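Local atomic coordinates of alpha-galacturonidase (PDB entry 3FEF), a protein that hydrolyses alpha-1,4-di-galacturonate to free galacturonate, using NAD(+) and a manganese ion as cofactors. Residues Ala9-Gly14 with Lys71-Ala76; Thr35-Asp40 with Glu64-Leu69. All coordinates share one frame; numbering follows the deposited sequence.

Contact 1 of 2, residues Ala9-Gly14 with Lys71-Ala76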
loop_
_atom_site.group_PDB
_atom_site.type_symbol
_atom_site.label_atom_id
_atom_site.label_comp_id
_atom_site.label_asym_id
_atom_site.label_seq_id
_atom_site.Cartn_x
_atom_site.Cartn_y
_atom_site.Cartn_z
ATOM N N ALA A 9 5.712 -9.930 35.522
ATOM C CA ALA A 9 4.999 -11.190 35.521
ATOM C C ALA A 9 5.799 -12.135 34.639
ATOM O O ALA A 9 6.206 -11.776 33.536
ATOM C CB ALA A 9 3.606 -11.013 34.990
ATOM N N TYR A 10 6.054 -13.335 35.132
ATOM C CA TYR A 10 6.819 -14.296 34.357
ATOM C C TYR A 10 5.993 -15.537 34.064
ATOM O O TYR A 10 5.740 -16.328 34.966
ATOM C CB TYR A 10 8.078 -14.711 35.099
ATOM C CG TYR A 10 9.076 -15.295 34.153
ATOM C CD1 TYR A 10 10.217 -14.603 33.824
ATOM C CD2 TYR A 10 8.835 -16.503 33.521
ATOM C CE1 TYR A 10 11.125 -15.112 32.929
ATOM C CE2 TYR A 10 9.738 -17.021 32.627
ATOM C CZ TYR A 10 10.880 -16.311 32.331
ATOM O OH TYR A 10 11.787 -16.807 31.440
ATOM N N ILE A 11 5.592 -15.705 32.802
ATOM C CA ILE A 11 4.832 -16.869 32.369
ATOM C C ILE A 11 5.768 -17.948 31.823
ATOM O O ILE A 11 6.454 -17.760 30.812
ATOM C CB ILE A 11 3.781 -16.485 31.317
ATOM C CG1 ILE A 11 2.890 -15.375 31.860
ATOM C CG2 ILE A 11 2.966 -17.708 30.920
ATOM C CD1 ILE A 11 1.974 -14.762 30.840
ATOM N N GLY A 12 5.795 -19.082 32.519
ATOM C CA GLY A 12 6.758 -20.135 32.283
ATOM C C GLY A 12 7.784 -20.015 33.388
ATOM O O GLY A 12 8.953 -20.417 33.225
ATOM N N GLY A 13 7.337 -19.468 34.523
ATOM C CA GLY A 13 8.211 -19.168 35.667
ATOM C C GLY A 13 8.927 -20.338 36.336
ATOM O O GLY A 13 9.683 -20.149 37.302
ATOM N N GLY A 14 8.696 -21.546 35.830
ATOM C CA GLY A 14 9.412 -22.716 36.308
ATOM C C GLY A 14 10.595 -22.967 35.389
ATOM O O GLY A 14 11.363 -23.911 35.583
ATOM N N LYS A 71 -3.260 -13.542 38.851
ATOM C CA LYS A 71 -2.455 -13.038 39.950
ATOM C C LYS A 71 -1.071 -12.589 39.469
ATOM O O LYS A 71 -0.563 -11.573 39.908
ATOM C CB LYS A 71 -2.328 -14.106 41.027
ATOM C CG LYS A 71 -2.764 -13.645 42.422
ATOM C CD LYS A 71 -3.355 -14.815 43.225
ATOM C CE LYS A 71 -2.661 -16.131 42.867
ATOM N NZ LYS A 71 -3.390 -17.338 43.378
ATOM N N ALA A 72 -0.471 -13.352 38.562
ATOM C CA ALA A 72 0.796 -12.950 37.956
ATOM C C ALA A 72 0.669 -11.594 37.262
ATOM O O ALA A 72 1.514 -10.725 37.440
ATOM C CB ALA A 72 1.278 -14.001 36.975
ATOM N N LEU A 73 -0.418 -11.409 36.519
ATOM C CA LEU A 73 -0.552 -10.266 35.621
ATOM C C LEU A 73 -0.979 -8.971 36.321
ATOM O O LEU A 73 -0.588 -7.880 35.915
ATOM C CB LEU A 73 -1.511 -10.593 34.473
ATOM C CG LEU A 73 -1.106 -11.719 33.497
ATOM C CD1 LEU A 73 -2.204 -11.959 32.496
ATOM C CD2 LEU A 73 0.203 -11.429 32.748
ATOM N N SER A 74 -1.777 -9.080 37.372
ATOM C CA SER A 74 -2.362 -7.886 37.942
ATOM C C SER A 74 -1.266 -6.896 38.325
ATOM O O SER A 74 -0.303 -7.254 38.997
ATOM C CB SER A 74 -3.250 -8.228 39.145
ATOM O OG SER A 74 -2.457 -8.420 40.301
ATOM N N ALA A 75 -1.417 -5.655 37.871
ATOM C CA ALA A 75 -0.445 -4.597 38.130
ATOM C C ALA A 75 0.939 -4.839 37.515
ATOM O O ALA A 75 1.906 -4.203 37.910
ATOM C CB ALA A 75 -0.320 -4.350 39.636
ATOM N N ALA A 76 1.059 -5.761 36.572
ATOM C CA ALA A 76 2.372 -6.044 35.985
ATOM C C ALA A 76 2.825 -4.932 35.030
ATOM O O ALA A 76 2.021 -4.417 34.268
ATOM C CB ALA A 76 2.348 -7.383 35.267
#

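Contact 2 of 2, residues Thr35-Asp40 with Glu64-Leu69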
loop_
_atom_site.group_PDB
_atom_site.type_symbol
_atom_site.label_atom_id
_atom_site.label_comp_id
_atom_site.label_asym_id
_atom_site.label_seq_id
_atom_site.Cartn_x
_atom_site.Cartn_y
_atom_site.Cartn_z
ATOM N N THR A 35 9.379 -6.647 42.085
ATOM C CA THR A 35 8.973 -8.035 42.297
ATOM C C THR A 35 8.754 -8.818 40.997
ATOM O O THR A 35 8.336 -8.268 39.974
ATOM C CB THR A 35 7.651 -8.097 43.068
ATOM O OG1 THR A 35 6.619 -7.593 42.222
ATOM C CG2 THR A 35 7.703 -7.226 44.320
ATOM N N VAL A 36 9.003 -10.119 41.071
ATOM C CA VAL A 36 8.755 -11.019 39.969
ATOM C C VAL A 36 7.711 -12.053 40.373
ATOM O O VAL A 36 7.970 -12.899 41.228
ATOM C CB VAL A 36 10.042 -11.735 39.565
ATOM C CG1 VAL A 36 9.793 -12.646 38.375
ATOM C CG2 VAL A 36 11.134 -10.703 39.240
ATOM N N ALA A 37 6.528 -11.978 39.769
ATOM C CA ALA A 37 5.519 -13.013 39.956
ATOM C C ALA A 37 5.800 -14.166 38.983
ATOM O O ALA A 37 5.739 -13.980 37.754
ATOM C CB ALA A 37 4.140 -12.448 39.716
ATOM N N LEU A 38 6.118 -15.341 39.531
ATOM C CA LEU A 38 6.397 -16.526 38.725
ATOM C C LEU A 38 5.145 -17.387 38.534
ATOM O O LEU A 38 4.583 -17.907 39.497
ATOM C CB LEU A 38 7.495 -17.361 39.379
ATOM C CG LEU A 38 8.876 -16.733 39.608
ATOM C CD1 LEU A 38 9.718 -17.609 40.517
ATOM C CD2 LEU A 38 9.608 -16.512 38.295
ATOM N N TYR A 39 4.696 -17.544 37.297
ATOM C CA TYR A 39 3.566 -18.430 37.046
ATOM C C TYR A 39 3.943 -19.565 36.108
ATOM O O TYR A 39 4.615 -19.356 35.093
ATOM C CB TYR A 39 2.368 -17.666 36.477
ATOM C CG TYR A 39 1.259 -18.593 36.063
ATOM C CD1 TYR A 39 0.334 -19.059 36.995
ATOM C CD2 TYR A 39 1.154 -19.037 34.745
ATOM C CE1 TYR A 39 -0.669 -19.928 36.625
ATOM C CE2 TYR A 39 0.146 -19.913 34.360
ATOM C CZ TYR A 39 -0.765 -20.349 35.310
ATOM O OH TYR A 39 -1.777 -21.214 34.944
ATOM N N ASP A 40 3.486 -20.769 36.443
ATOM C CA ASP A 40 3.793 -21.954 35.658
ATOM C C ASP A 40 2.785 -23.055 35.963
ATOM O O ASP A 40 2.430 -23.272 37.120
ATOM C CB ASP A 40 5.212 -22.439 35.971
ATOM C CG ASP A 40 5.761 -23.376 34.898
ATOM O OD1 ASP A 40 5.075 -24.365 34.562
ATOM O OD2 ASP A 40 6.880 -23.118 34.392
ATOM N N GLU A 64 8.045 -14.405 43.880
ATOM C CA GLU A 64 6.920 -15.129 44.445
ATOM C C GLU A 64 6.295 -16.061 43.391
ATOM O O GLU A 64 5.803 -15.593 42.354
ATOM C CB GLU A 64 5.874 -14.133 44.971
ATOM C CG GLU A 64 4.821 -14.751 45.889
ATOM C CD GLU A 64 3.488 -13.981 45.911
ATOM O OE1 GLU A 64 3.429 -12.820 45.429
ATOM O OE2 GLU A 64 2.486 -14.556 46.408
ATOM N N ALA A 65 6.292 -17.370 43.648
ATOM C CA ALA A 65 5.500 -18.309 42.833
ATOM C C ALA A 65 4.002 -18.120 43.077
ATOM O O ALA A 65 3.550 -18.185 44.210
ATOM C CB ALA A 65 5.890 -19.733 43.139
ATOM N N VAL A 66 3.236 -17.882 42.017
ATOM C CA VAL A 66 1.791 -17.668 42.139
ATOM C C VAL A 66 1.026 -18.714 41.332
ATOM O O VAL A 66 1.564 -19.303 40.391
ATOM C CB VAL A 66 1.369 -16.252 41.670
ATOM C CG1 VAL A 66 2.035 -15.174 42.525
ATOM C CG2 VAL A 66 1.699 -16.069 40.197
ATOM N N SER A 67 -0.237 -18.925 41.687
ATOM C CA SER A 67 -0.981 -20.092 41.224
ATOM C C SER A 67 -1.810 -19.856 39.977
ATOM O O SER A 67 -2.245 -20.812 39.351
ATOM C CB SER A 67 -1.904 -20.598 42.330
ATOM O OG SER A 67 -2.704 -19.527 42.806
ATOM N N THR A 68 -2.044 -18.597 39.618
ATOM C CA THR A 68 -2.842 -18.308 38.432
ATOM C C THR A 68 -2.295 -17.133 37.615
ATOM O O THR A 68 -1.571 -16.289 38.150
ATOM C CB THR A 68 -4.292 -17.997 38.814
ATOM O OG1 THR A 68 -4.310 -16.809 39.597
ATOM C CG2 THR A 68 -4.914 -19.153 39.611
ATOM N N LEU A 69 -2.660 -17.096 36.330
ATOM C CA LEU A 69 -2.285 -16.040 35.408
ATOM C C LEU A 69 -2.724 -14.677 35.924
ATOM O O LEU A 69 -1.946 -13.709 35.928
ATOM C CB LEU A 69 -2.965 -16.260 34.056
ATOM C CG LEU A 69 -2.290 -16.955 32.872
ATOM C CD1 LEU A 69 -3.271 -17.035 31.704
ATOM C CD2 LEU A 69 -1.012 -16.213 32.452
#

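Contact 1 of 2, residues Ala9-Gly14 with Lys71-Ala76
L73 keeps CG anti to its carbonyl carbon (chi1 -63°) and I11 sets CG1 likewise; I11 runs on extended to CD1 (chi2 170°), while L73 extends CD1 and turns its other branch, CD2, to meet it between helix and sheet. The setting is the Rossmann fold: A9-I11 ends strand 6-11, the first strand of the parallel sheet, and continues into the glycine-rich G12-G14 turn, while K71-A76 holds the last turn of helix 69-73 and the loop to strand 78-81. As a worked example of helix-on-sheet packing, the contact shows how small residues bring backbones close. A9 points at the helix and lies 5.2 Å from A72, CA to CA. Its single methyl serves three neighbours: CB meets A76 CB at 3.9 Å and also touches A72 CB and L73 CD2. Further along the strand, I11 CD1 touches L73 CD2 tip to tip at 4.2 Å, so that one leucine branch bridges two residues on the same face of the strand. I11 and L73 also reach helix 112-136, which closes over this apolar layer. No hydrogen bond crosses between the segments. The chain leaves the helix at S74, and a type II turn from L73 to A76, closed by A76 N to L73 O at 2.8 Å, swings the A76 methyl back onto A9. A second type II turn, Y10 to G13, carries the chain into the glycine-rich loop, which by similarity belongs to the NAD(+) site; G12 adopts a positive phi of 103°, a shape in which a side chain would collide with I11 O. K7 NZ hydrogen-bonds to both A72 O and S74 O at the helix end. The tightest approach is that of A9 CB to A72 O, at 3.2 Å.

Contact 2 of 2, residues Thr35-Asp40 with Glu64-Leu69
V36 opens the ladder: its O takes the N-H of E64 at 3.1 Å, almost along the C=O axis. A37 next sets its methyl on the same face as V66, CB lying 4.4 Å from V66 CG2, and its CA-H leans on E64 O. L38 then bonds in both directions. Its N reaches E64 O at 2.9 Å from above the carbonyl plane, whereas its O receives V66 N at 2.9 Å in plane and nearly straight (174°). This parallel register, A37 beside E64 and L38 beside A65, is that of a beta-alpha-beta unit, strand 34-39, helix 43-53, strand 61-66, at the border of the Rossmann sheet; the L38 side chain faces that helix, touching N49 and E50. Y39, with CG anti to its backbone N (chi1 173°), sends its ring across the turn where the second strand gives way to helix 69-73. S67 O meets the ring edge at CE1, 3.3 Å away. L69 N sits over one face, 3.4 Å above the plane and toward the rim, just after the N-cap residue T68, and the L69 side chain crosses the ring obliquely, its CG 4.1 Å from Y39 CE2. D40 turns away, its OD1 bonded to D42 N.

Contact 2 is nested within the loop contact 1 closes; their centres lie about 5 Å apart. Strands 6-11 and 34-39 are neighbours in one sheet, paired by a probable hydrogen bond, Y10 N to A37 O (2.7 Å); the following loop adds another, G13 N to Y39 O (2.8 Å). A72, which packs on A9 in contact 1, also touches Y39 and V66 of contact 2, so one helix serves three strands. D40 OD2 accepts G14 N, tying the end of strand 34-39 to the glycine-rich turn. A9-G14 and nearly all of contact 2 fall in the range assigned to NAD(+) binding by similarity, K71-A76 does not, and both contacts are away from the metal site (C169, H206).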